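Local atomic coordinates of cytolethal distending toxin subunit B (Escherichia coli, PDB entry 2F1N), a protein that nicks DNA as the endonuclease subunit of a tripartite bacterial toxin, very probably damaging the DNA of intoxicated cells and arresting them at G2/M. Residues Gln176-Ile182 and Ala224-Val230. Residue numbers count along the deposited sequence, not the author numbering.
Sequences QALNWMI and AVAGNSV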
loop_
_atom_site.group_PDB
_atom_site.type_symbol
_atom_site.label_atom_id
_atom_site.label_comp_id
_atom_site.label_asym_id
_atom_site.label_seq_id
_atom_site.Cartn_x
_atom_site.Cartn_y
_atom_site.Cartn_z
ATOM N N GLN A 176 -5.214 15.046 12.433
ATOM C CA GLN A 176 -6.260 15.367 11.462
ATOM C C GLN A 176 -5.651 15.828 10.143
ATOM O O GLN A 176 -6.225 15.601 9.089
ATOM C CB GLN A 176 -7.232 16.470 11.988
ATOM C CG GLN A 176 -8.120 16.064 13.181
ATOM C CD GLN A 176 -8.711 17.299 13.890
ATOM O OE1 GLN A 176 -9.070 18.265 13.226
ATOM N NE2 GLN A 176 -8.812 17.251 15.228
ATOM N N ALA A 177 -4.476 16.470 10.205
ATOM C CA ALA A 177 -3.854 17.068 9.033
ATOM C C ALA A 177 -2.711 16.291 8.443
ATOM O O ALA A 177 -1.924 16.839 7.676
ATOM C CB ALA A 177 -3.392 18.581 9.369
ATOM N N LEU A 178 -2.588 15.008 8.778
ATOM C CA LEU A 178 -1.555 14.179 8.163
ATOM C C LEU A 178 -1.806 14.050 6.658
ATOM O O LEU A 178 -2.965 14.045 6.174
ATOM C CB LEU A 178 -1.557 12.781 8.826
ATOM C CG LEU A 178 -1.130 12.691 10.314
ATOM C CD1 LEU A 178 -1.408 11.243 10.879
ATOM C CD2 LEU A 178 0.374 13.084 10.537
ATOM N N ASN A 179 -0.738 13.999 5.876
ATOM C CA ASN A 179 -0.893 13.692 4.467
ATOM C C ASN A 179 -0.932 12.192 4.321
ATOM O O ASN A 179 -0.015 11.534 4.758
ATOM C CB ASN A 179 0.279 14.254 3.670
ATOM C CG ASN A 179 0.294 15.785 3.701
ATOM O OD1 ASN A 179 -0.682 16.406 3.344
ATOM N ND2 ASN A 179 1.402 16.377 4.149
ATOM N N TRP A 180 -1.992 11.678 3.711
ATOM C CA TRP A 180 -2.129 10.211 3.570
ATOM C C TRP A 180 -2.108 9.754 2.122
ATOM O O TRP A 180 -2.475 10.511 1.190
ATOM C CB TRP A 180 -3.372 9.706 4.294
ATOM C CG TRP A 180 -4.666 10.463 4.087
ATOM C CD1 TRP A 180 -5.185 11.400 4.937
ATOM C CD2 TRP A 180 -5.623 10.317 3.020
ATOM N NE1 TRP A 180 -6.401 11.839 4.474
ATOM C CE2 TRP A 180 -6.712 11.185 3.316
ATOM C CE3 TRP A 180 -5.703 9.501 1.852
ATOM C CZ2 TRP A 180 -7.847 11.312 2.484
ATOM C CZ3 TRP A 180 -6.853 9.619 1.024
ATOM C CH2 TRP A 180 -7.912 10.502 1.357
ATOM N N MET A 181 -1.681 8.494 1.915
ATOM C CA MET A 181 -1.679 7.938 0.580
ATOM C C MET A 181 -2.162 6.503 0.697
ATOM O O MET A 181 -1.644 5.771 1.516
ATOM C CB MET A 181 -0.281 7.949 -0.036
ATOM C CG MET A 181 -0.378 7.529 -1.489
ATOM S SD MET A 181 1.186 7.455 -2.378
ATOM C CE MET A 181 1.784 9.130 -2.176
ATOM N N ILE A 182 -3.158 6.153 -0.104
ATOM C CA ILE A 182 -3.643 4.762 -0.152
ATOM C C ILE A 182 -3.118 4.132 -1.455
ATOM O O ILE A 182 -3.406 4.614 -2.563
ATOM C CB ILE A 182 -5.181 4.731 -0.159
ATOM C CG1 ILE A 182 -5.786 5.595 0.985
ATOM C CG2 ILE A 182 -5.628 3.249 -0.049
ATOM C CD1 ILE A 182 -7.306 5.834 0.884
ATOM N N ALA A 224 -2.758 4.888 -6.796
ATOM C CA ALA A 224 -2.678 5.562 -5.485
ATOM C C ALA A 224 -3.731 6.649 -5.340
ATOM O O ALA A 224 -4.127 7.264 -6.338
ATOM C CB ALA A 224 -1.282 6.158 -5.225
ATOM N N VAL A 225 -4.173 6.892 -4.096
ATOM C CA VAL A 225 -5.037 8.054 -3.795
ATOM C C VAL A 225 -4.320 8.834 -2.715
ATOM O O VAL A 225 -4.089 8.298 -1.642
ATOM C CB VAL A 225 -6.457 7.618 -3.300
ATOM C CG1 VAL A 225 -7.333 8.876 -3.040
ATOM C CG2 VAL A 225 -7.134 6.621 -4.274
ATOM N N ALA A 226 -3.957 10.093 -2.982
ATOM C CA ALA A 226 -3.292 10.952 -1.996
ATOM C C ALA A 226 -4.322 11.932 -1.456
ATOM O O ALA A 226 -5.201 12.390 -2.199
ATOM C CB ALA A 226 -2.120 11.753 -2.661
ATOM N N GLY A 227 -4.258 12.209 -0.157
ATOM C CA GLY A 227 -5.243 13.104 0.401
ATOM C C GLY A 227 -4.836 13.745 1.711
ATOM O O GLY A 227 -3.772 13.458 2.250
ATOM N N ASN A 228 -5.685 14.651 2.197
ATOM C CA ASN A 228 -5.499 15.282 3.480
ATOM C C ASN A 228 -6.877 15.695 3.986
ATOM O O ASN A 228 -7.645 16.373 3.269
ATOM C CB ASN A 228 -4.600 16.532 3.369
ATOM C CG ASN A 228 -4.245 17.077 4.710
ATOM O OD1 ASN A 228 -5.116 17.491 5.512
ATOM N ND2 ASN A 228 -2.939 17.073 5.007
ATOM N N SER A 229 -7.212 15.251 5.191
ATOM C CA SER A 229 -8.598 15.371 5.657
ATOM C C SER A 229 -8.976 16.767 6.149
ATOM O O SER A 229 -10.171 17.032 6.375
ATOM C CB SER A 229 -8.912 14.351 6.728
ATOM O OG SER A 229 -8.683 13.052 6.153
ATOM N N VAL A 230 -7.982 17.627 6.334
ATOM C CA VAL A 230 -8.303 19.003 6.780
ATOM C C VAL A 230 -7.847 20.063 5.809
ATOM O O VAL A 230 -8.543 21.094 5.639
ATOM C CB VAL A 230 -7.926 19.296 8.238
ATOM C CG1 VAL A 230 -8.804 18.448 9.147
ATOM C CG2 VAL A 230 -6.556 18.996 8.488
HETATM O O HOH W 1 -5.546 13.914 6.935
HETATM O O HOH W 2 -1.816 14.815 0.513
#
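Start at Gln176, the end of a short helix: its carbonyl O takes a hydrogen bond from water 1 (2.8 Å), which also donates to Leu178 O and accepts from Ser229 N, so one water bridges the two segments beside the helix exit, ahead of the regular pairing. At Ala177 the chain leaves helical geometry; its CB packs on Val230 CG2 at 3.3 Å, and its O accepts from Asn228 ND2 at 2.9 Å. Asn228 ND2 also donates to Asn179 OD1, 2.9 Å away, while Asn228 OD1 accepts from Val230 N, two residues on, in an Asx turn. One amide thus ties the helix exit to the start of strand 179-183 and, through the Asx turn, shapes the backbone that follows Asn228. Asn179 ND2 in turn bonds Asp12.

With Trp180 regular antiparallel pairing sets in: Trp180 N to Gly227 O is 2.9 Å, Gly227 N to Trp180 O 2.8 Å. The indole folds back over its partner, Gly227 CA sitting 3.6 Å from the centroid of the Trp180 six-membered ring in a CH-pi contact. A CB on Gly227 would clash with the ring. Trp180 NE1 donates to Ser229 OG (3.1 Å), which also bonds Tyr164 O. Met181 opposes Ala226 as a non-hydrogen-bonded pair, its SD 4.0 Å from Ala224 CB; Ile182 and Val225 then form the second hydrogen-bonded pair.

These are adjacent interior strands of a six-stranded sheet in the DNase I-like fold: 141-147 flanks the first segment and edge strand 205-208 the second, while helix 156-168 packs on the Trp180 and Ile182 face through Val163 and Phe167.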